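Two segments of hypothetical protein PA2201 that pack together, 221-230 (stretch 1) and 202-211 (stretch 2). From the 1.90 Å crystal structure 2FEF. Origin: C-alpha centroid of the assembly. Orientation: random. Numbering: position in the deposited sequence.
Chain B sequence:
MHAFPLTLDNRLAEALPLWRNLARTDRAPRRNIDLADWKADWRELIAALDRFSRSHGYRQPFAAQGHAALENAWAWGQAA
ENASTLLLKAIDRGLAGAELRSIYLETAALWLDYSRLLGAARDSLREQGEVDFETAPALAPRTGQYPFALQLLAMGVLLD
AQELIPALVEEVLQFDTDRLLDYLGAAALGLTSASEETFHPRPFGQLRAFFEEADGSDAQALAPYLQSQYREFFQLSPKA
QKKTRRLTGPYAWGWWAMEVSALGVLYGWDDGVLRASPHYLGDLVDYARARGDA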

ATOM      1  N   ALA B 221      -5.432  28.894  33.868  1.00 29.68           N
ATOM      2  CA  ALA B 221      -5.475  29.728  32.697  1.00 29.77           C
ATOM      3  C   ALA B 221      -5.818  28.931  31.426  1.00 30.00           C
ATOM      4  O   ALA B 221      -6.313  29.504  30.451  1.00 30.05           O
ATOM      5  CB  ALA B 221      -4.114  30.458  32.527  1.00 30.54           C
ATOM      6  N   LEU B 222      -5.579  27.616  31.455  1.00 28.84           N
ATOM      7  CA  LEU B 222      -5.798  26.750  30.291  1.00 29.55           C
ATOM      8  C   LEU B 222      -6.972  25.795  30.456  1.00 29.44           C
ATOM      9  O   LEU B 222      -7.319  25.065  29.520  1.00 28.46           O
ATOM     10  CB  LEU B 222      -4.517  25.978  29.956  1.00 28.71           C
ATOM     11  CG  LEU B 222      -3.408  26.877  29.390  1.00 30.74           C
ATOM     12  CD1 LEU B 222      -2.073  26.115  29.201  1.00 33.78           C
ATOM     13  CD2 LEU B 222      -3.801  27.559  28.054  1.00 31.11           C
ATOM     14  N   ALA B 223      -7.591  25.805  31.638  1.00 28.88           N
ATOM     15  CA  ALA B 223      -8.726  24.913  31.863  1.00 29.94           C
ATOM     16  C   ALA B 223      -9.950  25.227  30.956  1.00 30.67           C
ATOM     17  O   ALA B 223     -10.502  24.306  30.351  1.00 30.83           O
ATOM     18  CB  ALA B 223      -9.099  24.823  33.361  1.00 30.80           C
ATOM     19  N   PRO B 224     -10.365  26.513  30.834  1.00 30.86           N
ATOM     20  CA  PRO B 224     -11.431  26.842  29.868  1.00 30.66           C
ATOM     21  C   PRO B 224     -11.099  26.454  28.417  1.00 30.05           C
ATOM     22  O   PRO B 224     -11.984  25.982  27.699  1.00 29.41           O
ATOM     23  CB  PRO B 224     -11.579  28.366  30.017  1.00 30.81           C
ATOM     24  CG  PRO B 224     -11.219  28.611  31.475  1.00 31.76           C
ATOM     25  CD  PRO B 224      -9.990  27.710  31.616  1.00 32.02           C
ATOM     26  N   TYR B 225      -9.842  26.620  28.020  1.00 29.39           N
ATOM     27  CA  TYR B 225      -9.361  26.182  26.705  1.00 29.43           C
ATOM     28  C   TYR B 225      -9.559  24.682  26.476  1.00 29.59           C
ATOM     29  O   TYR B 225     -10.080  24.284  25.425  1.00 29.38           O
ATOM     30  CB  TYR B 225      -7.891  26.590  26.495  1.00 28.08           C
ATOM     31  CG  TYR B 225      -7.312  26.166  25.147  1.00 27.42           C
ATOM     32  CD1 TYR B 225      -7.526  26.930  24.012  1.00 23.98           C
ATOM     33  CD2 TYR B 225      -6.525  24.985  25.031  1.00 25.51           C
ATOM     34  CE1 TYR B 225      -6.976  26.542  22.774  1.00 25.31           C
ATOM     35  CE2 TYR B 225      -5.967  24.596  23.803  1.00 25.62           C
ATOM     36  CZ  TYR B 225      -6.202  25.387  22.680  1.00 25.64           C
ATOM     37  OH  TYR B 225      -5.669  24.993  21.453  1.00 25.47           O
ATOM     38  N   LEU B 226      -9.150  23.849  27.444  1.00 29.46           N
ATOM     39  CA  LEU B 226      -9.369  22.409  27.333  1.00 30.02           C
ATOM     40  C   LEU B 226     -10.854  22.035  27.273  1.00 31.03           C
ATOM     41  O   LEU B 226     -11.228  21.117  26.543  1.00 32.36           O
ATOM     42  CB  LEU B 226      -8.730  21.646  28.511  1.00 30.12           C
ATOM     43  CG  LEU B 226      -7.235  21.371  28.470  1.00 29.16           C
ATOM     44  CD1 LEU B 226      -6.790  20.627  29.707  1.00 28.47           C
ATOM     45  CD2 LEU B 226      -6.899  20.556  27.200  1.00 29.48           C
ATOM     46  N   GLN B 227     -11.690  22.699  28.073  1.00 30.46           N
ATOM     47  CA  GLN B 227     -13.124  22.405  28.079  1.00 30.95           C
ATOM     48  C   GLN B 227     -13.783  22.766  26.757  1.00 31.20           C
ATOM     49  O   GLN B 227     -14.531  21.964  26.199  1.00 32.11           O
ATOM     50  CB  GLN B 227     -13.847  23.129  29.229  1.00 31.39           C
ATOM     51  CG  GLN B 227     -15.409  22.897  29.291  1.00 31.74           C
ATOM     52  CD  GLN B 227     -15.798  21.435  29.470  1.00 37.09           C
ATOM     53  OE1 GLN B 227     -14.983  20.614  29.894  1.00 38.02           O
ATOM     54  NE2 GLN B 227     -17.048  21.099  29.131  1.00 38.07           N
ATOM     55  N   SER B 228     -13.504  23.974  26.263  1.00 30.63           N
ATOM     56  CA  SER B 228     -14.193  24.485  25.096  1.00 30.17           C
ATOM     57  C   SER B 228     -13.598  23.982  23.781  1.00 29.70           C
ATOM     58  O   SER B 228     -14.351  23.644  22.862  1.00 30.53           O
ATOM     59  CB  SER B 228     -14.246  26.013  25.130  1.00 30.07           C
ATOM     60  OG  SER B 228     -13.031  26.587  24.686  1.00 33.07           O
ATOM     61  N   GLN B 229     -12.267  23.895  23.685  1.00 26.31           N
ATOM     62  CA  GLN B 229     -11.680  23.546  22.397  1.00 25.80           C
ATOM     63  C   GLN B 229     -11.454  22.049  22.191  1.00 24.67           C
ATOM     64  O   GLN B 229     -11.187  21.609  21.072  1.00 23.91           O
ATOM     65  CB  GLN B 229     -10.401  24.375  22.105  1.00 25.42           C
ATOM     66  CG  GLN B 229     -10.603  25.918  22.098  1.00 26.20           C
ATOM     67  CD  GLN B 229     -11.754  26.348  21.221  1.00 29.26           C
ATOM     68  OE1 GLN B 229     -11.831  25.974  20.036  1.00 32.00           O
ATOM     69  NE2 GLN B 229     -12.679  27.110  21.799  1.00 30.10           N
ATOM     70  N   TYR B 230     -11.586  21.264  23.269  1.00 24.24           N
ATOM     71  CA  TYR B 230     -11.382  19.827  23.155  1.00 24.19           C
ATOM     72  C   TYR B 230     -12.653  19.123  23.562  1.00 24.98           C
ATOM     73  O   TYR B 230     -13.312  18.558  22.718  1.00 24.54           O
ATOM     74  CB  TYR B 230     -10.174  19.347  23.973  1.00 24.66           C
ATOM     75  CG  TYR B 230      -8.900  19.669  23.273  1.00 23.19           C
ATOM     76  CD1 TYR B 230      -8.317  20.936  23.384  1.00 25.16           C
ATOM     77  CD2 TYR B 230      -8.318  18.738  22.402  1.00 25.32           C
ATOM     78  CE1 TYR B 230      -7.149  21.258  22.659  1.00 23.26           C
ATOM     79  CE2 TYR B 230      -7.149  19.040  21.695  1.00 25.23           C
ATOM     80  CZ  TYR B 230      -6.583  20.295  21.817  1.00 25.09           C
ATOM     81  OH  TYR B 230      -5.438  20.558  21.122  1.00 24.94           O
TER
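Stretch 2 (202-211) RPFGQLRAFF

The most unusual feature of this contact is a methyl group seated almost exactly on the axis of an aromatic ring: Leu 207 CD2 lies 3.6 Å from the centroid of the Tyr 225 ring (CG, CD1, CD2, CE1, CE2 and CZ), only 4° off the ring normal. That geometry defines a CH-pi contact over the face. No direct hydrogen bond joins the two stretches, so the 465 Å² buried between them, both sides summed, rests on packing.

Stretch 2 runs antiparallel to stretch 1, as the backbone register establishes. CA of Ala 221 is 5.8 Å from CA of Phe 210, CA of Tyr 225 is 6.6 Å from CA of Gln 206, and CA of Gln 229 is 6.1 Å from CA of Pro 203; as one number rises, the other falls. Stretch 1 is helical from Ala 223, with a wider pi-type turn at 227-230. Stretch 2 enters through a cis peptide bond before Pro 203, and a 3-10 segment covers 205-207. The tighter winding is visible in i to i+3 bonds, Gln 206 N to Pro 203 O at 3.1 Å and Leu 207 N to Phe 204 O at 3.2 Å, whereas Phe 211 N reaches Leu 207 O at 3.0 Å in the i to i+4 pattern of an alpha helix.

Tyr 225, chi1 t, points its CA-to-CB bond toward stretch 2 and has 92 Å² covered, the largest share of any residue here. While Leu 207 occupies one face of its ring, the edge meets Gln 206, with CD1 of Tyr 225 3.7 Å from CB of Gln 206, and the carbonyl of Pro 203, with CE1 of Tyr 225 3.5 Å from O of Pro 203. Farther out, OH of Tyr 225 approaches CD2 of Phe 204 at 3.4 Å.

The same methyl of Leu 207 also touches Leu 222, CD2 to CD2 at 3.4 Å, a close apolar contact. Leu 222 in turn covers a face of Phe 210: its CD1 lies 4.1 Å from the centroid of the Phe 210 ring, 16° off the normal. Ala 221 CB meets the edge of that ring, 3.8 Å from CD1 of Phe 210.

At the other end, OE1 of Gln 229 lies 3.5 Å from CB of Pro 203, while its NE2 donates to OG of Ser 228 at 3.0 Å. A water bridges the stretches nearby, 3.0 Å from OG of Ser 228 and accepting a weak bond from NE2 of Gln 206 at 3.4 Å.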

ATOM      1  N   ARG B 202      -8.651  29.269  15.165  1.00 28.92           N
ATOM      2  CA  ARG B 202      -9.568  28.268  15.743  1.00 28.95           C
ATOM      3  C   ARG B 202      -8.827  26.923  15.680  1.00 26.83           C
ATOM      4  O   ARG B 202      -8.685  26.366  14.612  1.00 26.88           O
ATOM      5  CB  ARG B 202     -10.833  28.179  14.880  1.00 29.89           C
ATOM      6  CG  ARG B 202     -11.903  29.265  15.115  1.00 34.43           C
ATOM      7  CD  ARG B 202     -11.446  30.713  14.948  1.00 41.45           C
ATOM      8  NE  ARG B 202     -11.100  31.117  13.577  1.00 45.98           N
ATOM      9  CZ  ARG B 202     -11.090  32.384  13.145  1.00 45.43           C
ATOM     10  NH1 ARG B 202     -10.743  32.653  11.894  1.00 45.84           N
ATOM     11  NH2 ARG B 202     -11.423  33.384  13.961  1.00 46.13           N
ATOM     12  N   PRO B 203      -8.396  26.371  16.819  1.00 26.64           N
ATOM     13  CA  PRO B 203      -8.631  26.784  18.208  1.00 26.22           C
ATOM     14  C   PRO B 203      -7.621  27.745  18.844  1.00 26.09           C
ATOM     15  O   PRO B 203      -7.874  28.268  19.920  1.00 24.94           O
ATOM     16  CB  PRO B 203      -8.562  25.451  18.961  1.00 26.08           C
ATOM     17  CG  PRO B 203      -7.511  24.654  18.243  1.00 26.05           C
ATOM     18  CD  PRO B 203      -7.643  25.092  16.749  1.00 25.85           C
ATOM     19  N   PHE B 204      -6.480  27.947  18.203  1.00 27.46           N
ATOM     20  CA  PHE B 204      -5.318  28.482  18.910  1.00 28.23           C
ATOM     21  C   PHE B 204      -5.348  29.957  19.336  1.00 29.29           C
ATOM     22  O   PHE B 204      -4.586  30.358  20.217  1.00 28.95           O
ATOM     23  CB  PHE B 204      -4.048  28.151  18.127  1.00 28.30           C
ATOM     24  CG  PHE B 204      -3.884  26.692  17.843  1.00 27.31           C
ATOM     25  CD1 PHE B 204      -3.968  26.214  16.536  1.00 25.56           C
ATOM     26  CD2 PHE B 204      -3.643  25.782  18.885  1.00 26.19           C
ATOM     27  CE1 PHE B 204      -3.832  24.842  16.266  1.00 25.88           C
ATOM     28  CE2 PHE B 204      -3.459  24.430  18.608  1.00 26.15           C
ATOM     29  CZ  PHE B 204      -3.575  23.962  17.326  1.00 24.94           C
ATOM     30  N   GLY B 205      -6.225  30.758  18.722  1.00 29.64           N
ATOM     31  CA  GLY B 205      -6.438  32.141  19.162  1.00 29.70           C
ATOM     32  C   GLY B 205      -6.948  32.233  20.592  1.00 30.25           C
ATOM     33  O   GLY B 205      -6.757  33.253  21.250  1.00 29.42           O
ATOM     34  N   GLN B 206      -7.575  31.155  21.072  1.00 30.34           N
ATOM     35  CA  GLN B 206      -8.131  31.078  22.436  1.00 31.77           C
ATOM     36  C   GLN B 206      -7.061  30.931  23.526  1.00 31.93           C
ATOM     37  O   GLN B 206      -7.391  30.929  24.718  1.00 31.84           O
ATOM     38  CB  GLN B 206      -9.166  29.934  22.540  1.00 31.84           C
ATOM     39  CG  GLN B 206     -10.374  30.113  21.588  1.00 34.19           C
ATOM     40  CD  GLN B 206     -11.208  31.327  21.949  1.00 37.09           C
ATOM     41  OE1 GLN B 206     -11.299  32.287  21.181  1.00 40.75           O
ATOM     42  NE2 GLN B 206     -11.794  31.307  23.134  1.00 37.09           N
ATOM     43  N   LEU B 207      -5.797  30.808  23.100  1.00 32.27           N
ATOM     44  CA  LEU B 207      -4.629  30.841  23.986  1.00 32.89           C
ATOM     45  C   LEU B 207      -4.136  32.261  24.285  1.00 34.78           C
ATOM     46  O   LEU B 207      -3.242  32.445  25.133  1.00 34.46           O
ATOM     47  CB  LEU B 207      -3.479  30.012  23.399  1.00 32.80           C
ATOM     48  CG  LEU B 207      -3.714  28.491  23.266  1.00 29.93           C
ATOM     49  CD1 LEU B 207      -2.567  27.777  22.570  1.00 28.45           C
ATOM     50  CD2 LEU B 207      -3.943  27.855  24.625  1.00 30.02           C
ATOM     51  N   ARG B 208      -4.730  33.246  23.608  1.00 36.43           N
ATOM     52  CA  ARG B 208      -4.341  34.663  23.713  1.00 38.71           C
ATOM     53  C   ARG B 208      -4.284  35.176  25.137  1.00 38.84           C
ATOM     54  O   ARG B 208      -3.321  35.837  25.498  1.00 40.06           O
ATOM     55  CB  ARG B 208      -5.246  35.561  22.855  1.00 39.19           C
ATOM     56  CG  ARG B 208      -4.936  37.052  22.916  1.00 41.84           C
ATOM     57  CD  ARG B 208      -5.462  37.754  21.667  1.00 45.66           C
ATOM     58  NE  ARG B 208      -5.778  39.160  21.906  1.00 49.53           N
ATOM     59  CZ  ARG B 208      -5.786  40.118  20.974  1.00 51.25           C
ATOM     60  NH1 ARG B 208      -5.477  39.847  19.704  1.00 51.50           N
ATOM     61  NH2 ARG B 208      -6.101  41.365  21.318  1.00 52.37           N
ATOM     62  N   ALA B 209      -5.280  34.838  25.947  1.00 39.52           N
ATOM     63  CA  ALA B 209      -5.303  35.230  27.362  1.00 39.74           C
ATOM     64  C   ALA B 209      -4.110  34.656  28.122  1.00 39.93           C
ATOM     65  O   ALA B 209      -3.470  35.361  28.909  1.00 39.76           O
ATOM     66  CB  ALA B 209      -6.605  34.797  28.024  1.00 40.08           C
ATOM     67  N   PHE B 210      -3.814  33.380  27.877  1.00 39.39           N
ATOM     68  CA  PHE B 210      -2.712  32.705  28.557  1.00 38.91           C
ATOM     69  C   PHE B 210      -1.348  33.327  28.186  1.00 38.95           C
ATOM     70  O   PHE B 210      -0.481  33.534  29.048  1.00 38.44           O
ATOM     71  CB  PHE B 210      -2.739  31.201  28.251  1.00 39.09           C
ATOM     72  CG  PHE B 210      -1.486  30.477  28.660  1.00 39.03           C
ATOM     73  CD1 PHE B 210      -1.317  30.054  29.964  1.00 39.25           C
ATOM     74  CD2 PHE B 210      -0.470  30.236  27.739  1.00 40.38           C
ATOM     75  CE1 PHE B 210      -0.162  29.400  30.343  1.00 40.06           C
ATOM     76  CE2 PHE B 210       0.693  29.578  28.122  1.00 40.40           C
ATOM     77  CZ  PHE B 210       0.839  29.158  29.426  1.00 38.99           C
ATOM     78  N   PHE B 211      -1.157  33.610  26.902  1.00 38.61           N
ATOM     79  CA  PHE B 211       0.109  34.154  26.434  1.00 39.61           C
ATOM     80  C   PHE B 211       0.369  35.586  26.922  1.00 41.03           C
ATOM     81  O   PHE B 211       1.506  35.941  27.274  1.00 41.14           O
ATOM     82  CB  PHE B 211       0.163  34.110  24.912  1.00 38.41           C
ATOM     83  CG  PHE B 211       0.333  32.718  24.342  1.00 37.42           C
ATOM     84  CD1 PHE B 211      -0.348  32.345  23.183  1.00 36.03           C
ATOM     85  CD2 PHE B 211       1.184  31.801  24.947  1.00 36.86           C
ATOM     86  CE1 PHE B 211      -0.186  31.077  22.627  1.00 34.42           C
ATOM     87  CE2 PHE B 211       1.349  30.515  24.415  1.00 37.12           C
ATOM     88  CZ  PHE B 211       0.664  30.155  23.257  1.00 35.64           C
TER
HETATM   89  O   HOH W   1     -11.802  29.137  25.778  1.00 42.96           O